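Local coordinates for protein glucose-resistance amylase regulator (Weissella paramesenteroides ATCC 33313, PDB 4RK6) that binds alpha-D-glucopyranose and, as a LacI-family regulator, probably represses transcription by binding regulatory DNA, at residues Thr177-Gly182 and Gln202-Ala207; Val215-Ser220 and Ser279-Asn284. All blocks are in the same frame, centred on the assembly; numbering follows the deposited sequence.

Interaction 1 of 2, residues Thr177-Gly182 and Gln202-Ala207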
# COMPACT_ATOMS: atom_id res chain seq x y z
N THR A 177 -5.83 15.89 11.19
CA THR A 177 -6.24 17.30 11.26
C THR A 177 -7.66 17.49 11.78
O THR A 177 -7.98 18.55 12.33
CB THR A 177 -6.07 18.06 9.91
OG1 THR A 177 -6.89 17.50 8.88
CG2 THR A 177 -4.62 18.05 9.47
N SER A 178 -8.51 16.48 11.60
CA SER A 178 -9.91 16.63 11.99
C SER A 178 -10.04 17.06 13.44
O SER A 178 -10.82 17.95 13.77
CB SER A 178 -10.69 15.32 11.75
OG SER A 178 -10.24 14.28 12.60
N VAL A 179 -9.31 16.40 14.33
CA VAL A 179 -9.47 16.63 15.77
C VAL A 179 -8.45 17.59 16.35
O VAL A 179 -8.46 17.83 17.55
CB VAL A 179 -9.42 15.30 16.56
CG1 VAL A 179 -10.66 14.49 16.26
CG2 VAL A 179 -8.15 14.51 16.24
N THR A 180 -7.59 18.15 15.51
CA THR A 180 -6.61 19.14 15.95
C THR A 180 -6.97 20.53 15.40
O THR A 180 -7.10 21.47 16.15
CB THR A 180 -5.18 18.74 15.54
OG1 THR A 180 -5.15 18.43 14.15
CG2 THR A 180 -4.74 17.52 16.32
N THR A 181 -7.16 20.66 14.09
CA THR A 181 -7.50 21.96 13.55
C THR A 181 -8.99 22.06 13.16
O THR A 181 -9.52 23.15 13.06
CB THR A 181 -6.57 22.32 12.38
OG1 THR A 181 -6.67 21.32 11.37
CG2 THR A 181 -5.12 22.40 12.86
N GLY A 182 -9.66 20.93 12.97
CA GLY A 182 -11.08 20.93 12.63
C GLY A 182 -12.01 21.13 13.81
O GLY A 182 -13.08 21.75 13.69
N GLN A 202 -6.12 5.72 11.64
CA GLN A 202 -4.77 5.80 12.15
C GLN A 202 -4.38 7.26 12.48
O GLN A 202 -3.66 7.53 13.47
CB GLN A 202 -3.81 5.18 11.15
CG GLN A 202 -2.37 5.21 11.56
CD GLN A 202 -2.07 4.27 12.70
OE1 GLN A 202 -1.88 3.06 12.49
NE2 GLN A 202 -2.03 4.81 13.92
N GLY A 203 -4.81 8.18 11.64
CA GLY A 203 -4.56 9.62 11.85
C GLY A 203 -5.19 10.11 13.13
O GLY A 203 -4.58 10.84 13.89
N LEU A 204 -6.43 9.69 13.35
CA LEU A 204 -7.14 10.02 14.57
C LEU A 204 -6.43 9.47 15.82
O LEU A 204 -6.27 10.19 16.83
CB LEU A 204 -8.54 9.43 14.52
CG LEU A 204 -9.52 10.16 13.59
CD1 LEU A 204 -10.70 9.26 13.31
CD2 LEU A 204 -9.99 11.44 14.26
N ILE A 205 -6.00 8.21 15.77
CA ILE A 205 -5.28 7.62 16.90
C ILE A 205 -4.03 8.44 17.23
O ILE A 205 -3.78 8.78 18.40
CB ILE A 205 -4.88 6.16 16.59
CG1 ILE A 205 -6.10 5.25 16.69
CG2 ILE A 205 -3.77 5.71 17.54
CD1 ILE A 205 -5.79 3.83 16.27
N ASN A 206 -3.26 8.77 16.21
CA ASN A 206 -2.02 9.50 16.44
C ASN A 206 -2.26 10.91 16.94
O ASN A 206 -1.49 11.39 17.77
CB ASN A 206 -1.11 9.48 15.20
CG ASN A 206 -0.38 8.17 15.06
OD1 ASN A 206 -0.49 7.30 15.92
ND2 ASN A 206 0.38 8.02 14.00
N ALA A 207 -3.30 11.58 16.42
CA ALA A 207 -3.57 12.95 16.87
C ALA A 207 -3.91 12.92 18.34
O ALA A 207 -3.43 13.75 19.13
CB ALA A 207 -4.70 13.58 16.07
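Leu204 reaches across to Ser178 and Val179 with one branch of its fork, CD2, while its CA-CB bond runs alongside rather than at the neighbouring helix. That methyl lies 3.7 Å from Val179 CG1, and the two side chains cross at about a right angle. The same methyl rests 3.3 Å from Ser178 OG, a van der Waals contact; the hydroxyl's polar partner is Gly175 O, in its own helix. Val179 CG1, anti to the carbonyl carbon (chi1 -69°), meets Leu204, whereas CG2 sits mainly on Ala207 CB at 3.6 Å, with Leu204 CD2 also near. Thr180 brings CG2 to the same alanine methyl, at 3.9 Å, and keeps OG1 bonded to Tyr176 O. The contact joins helices 172-182 and 198-210 in the periplasmic-binding-protein-like fold, where helices flank a largely parallel sheet; the short-segment axes approach to 8.8 Å at 51°, with Ala207 CB between them against Val179 and Thr180. At 178-182 the helix makes a wider, pi-type turn: Gly182 N bonds to Thr177 O, which also accepts from Thr180 N and Thr181 N. Behind Leu204, Ile221 of strand 220-223 continues the packing into the sheet.

Interaction 2 of 2, residues Val215-Ser220 and Ser279-Asn284; sequences VPEDLS and SVLNLN
Ser220 accepts a hydrogen bond at OG from the backbone N of Leu281, 2.9 Å away and nearly straight at 173°. It is the sole hydrogen bond between the two segments. With chi1 at -72°, OG stands anti to the carbonyl carbon, close to Val280 CA as well. A weaker tie adds to it: Ser220 CA lies 3.3 Å from Ser279 O, a CA-H...O contact. Pro216, after a cis peptide bond, sets CB against the same backbone, 3.5 Å from Ser279 O and 4.1 Å from Leu281 CB. Val215 CG1 meets Ser279 CB more loosely at 4.0 Å. In the next shell, Leu219 N bonds to Pro216 O and closes the turn. Ser279 OG is bonded to Ile221 O and to Thr238 N, which fixes the start of the tail, and Leu281 O is held by His126 NE2. Farther along, Asn282 OD1 accepts from Asn284 N in an Asx turn. The whole is a C-terminal tail laid across the loop that leads from helix 198-210 into strand 220-223, a helix-to-strand connection of the alternating alpha/beta architecture of periplasmic-binding-protein-like domains.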
# COMPACT_ATOMS: atom_id res chain seq x y z
N VAL A 215 -7.11 6.66 22.66
CA VAL A 215 -8.26 5.95 22.09
C VAL A 215 -8.29 4.59 22.75
O VAL A 215 -7.24 3.95 22.82
CB VAL A 215 -8.05 5.78 20.57
CG1 VAL A 215 -9.10 4.88 19.95
CG2 VAL A 215 -8.04 7.13 19.87
N PRO A 216 -9.44 4.11 23.24
CA PRO A 216 -10.79 4.71 23.06
C PRO A 216 -11.30 5.61 24.20
O PRO A 216 -12.37 6.18 24.07
CB PRO A 216 -11.69 3.48 22.97
CG PRO A 216 -11.00 2.48 23.84
CD PRO A 216 -9.52 2.68 23.60
N GLU A 217 -10.52 5.74 25.27
CA GLU A 217 -10.98 6.48 26.47
C GLU A 217 -11.50 7.85 26.09
O GLU A 217 -12.52 8.30 26.60
CB GLU A 217 -9.83 6.64 27.50
CG GLU A 217 -9.48 5.39 28.30
CD GLU A 217 -9.05 4.20 27.45
OE1 GLU A 217 -9.60 3.10 27.68
OE2 GLU A 217 -8.19 4.35 26.55
N ASP A 218 -10.78 8.53 25.19
CA ASP A 218 -11.08 9.92 24.84
C ASP A 218 -11.77 10.09 23.50
O ASP A 218 -12.15 11.20 23.15
CB ASP A 218 -9.79 10.74 24.88
CG ASP A 218 -9.15 10.74 26.26
OD1 ASP A 218 -9.88 11.02 27.24
OD2 ASP A 218 -7.95 10.45 26.38
N LEU A 219 -11.90 9.00 22.76
CA LEU A 219 -12.55 8.98 21.43
C LEU A 219 -12.62 7.55 20.95
O LEU A 219 -11.59 6.90 20.84
CB LEU A 219 -11.76 9.79 20.39
CG LEU A 219 -12.37 9.78 18.98
CD1 LEU A 219 -13.70 10.50 18.95
CD2 LEU A 219 -11.40 10.37 17.94
N SER A 220 -13.84 7.08 20.67
CA SER A 220 -14.04 5.79 20.03
C SER A 220 -13.94 5.92 18.50
O SER A 220 -14.33 6.95 17.94
CB SER A 220 -15.41 5.23 20.43
OG SER A 220 -15.41 4.79 21.79
N SER A 279 -10.88 -0.34 19.77
CA SER A 279 -10.99 1.11 19.62
C SER A 279 -12.36 1.70 19.94
O SER A 279 -12.60 2.86 19.61
CB SER A 279 -10.55 1.53 18.21
OG SER A 279 -11.43 1.03 17.21
N VAL A 280 -13.24 0.92 20.58
CA VAL A 280 -14.56 1.44 20.98
C VAL A 280 -14.84 1.20 22.45
O VAL A 280 -14.69 0.10 22.95
CB VAL A 280 -15.69 0.82 20.12
CG1 VAL A 280 -17.04 1.38 20.55
CG2 VAL A 280 -15.44 1.09 18.64
N LEU A 281 -15.32 2.24 23.12
CA LEU A 281 -15.70 2.19 24.53
C LEU A 281 -17.22 2.18 24.64
O LEU A 281 -17.91 2.90 23.91
CB LEU A 281 -15.13 3.42 25.24
CG LEU A 281 -15.04 3.39 26.77
CD1 LEU A 281 -13.92 2.47 27.21
CD2 LEU A 281 -14.83 4.80 27.32
N ASN A 282 -17.74 1.36 25.55
CA ASN A 282 -19.15 1.41 25.93
C ASN A 282 -19.33 2.53 26.96
O ASN A 282 -18.73 2.49 28.04
CB ASN A 282 -19.59 0.07 26.51
CG ASN A 282 -21.08 0.03 26.83
OD1 ASN A 282 -21.52 0.63 27.79
ND2 ASN A 282 -21.85 -0.65 26.01
N LEU A 283 -20.18 3.50 26.64
CA LEU A 283 -20.47 4.62 27.55
C LEU A 283 -21.62 4.39 28.54
O LEU A 283 -21.85 5.24 29.41
CB LEU A 283 -20.78 5.87 26.77
CG LEU A 283 -19.77 6.31 25.72
CD1 LEU A 283 -20.28 7.61 25.12
CD2 LEU A 283 -18.39 6.46 26.33
N ASN A 284 -22.35 3.29 28.39
CA ASN A 284 -23.55 3.02 29.22
C ASN A 284 -23.25 2.56 30.66
O ASN A 284 -22.25 1.90 30.93
CB ASN A 284 -24.47 1.99 28.52
CG ASN A 284 -25.14 2.55 27.29
OD1 ASN A 284 -25.56 3.71 27.27
ND2 ASN A 284 -25.26 1.73 26.24

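In the fold
Helix 198-210 connects the two contacts: its middle packs against helix 172-182 in interaction 1, and the loop that follows it, leading into strand 220-223, receives the C-terminal tail in interaction 2. Their centres lie 16 Å apart, yet they touch directly, Leu204 CD2 standing 4.1 Å from Leu219 CD2 and Ile205 CA 4.1 Å from Val215 CG2. In sequence, 177-207 is complete before 215-284 begins. Neither forms the glucose pocket; the side chain of Leu204 is about 13 Å from the bound sugar. Helices 172-182 and 198-210 nevertheless begin close after the pocket residues His170, Thr196 and Ala197, and strand 220-223 leads on to Ile224 and Asp225.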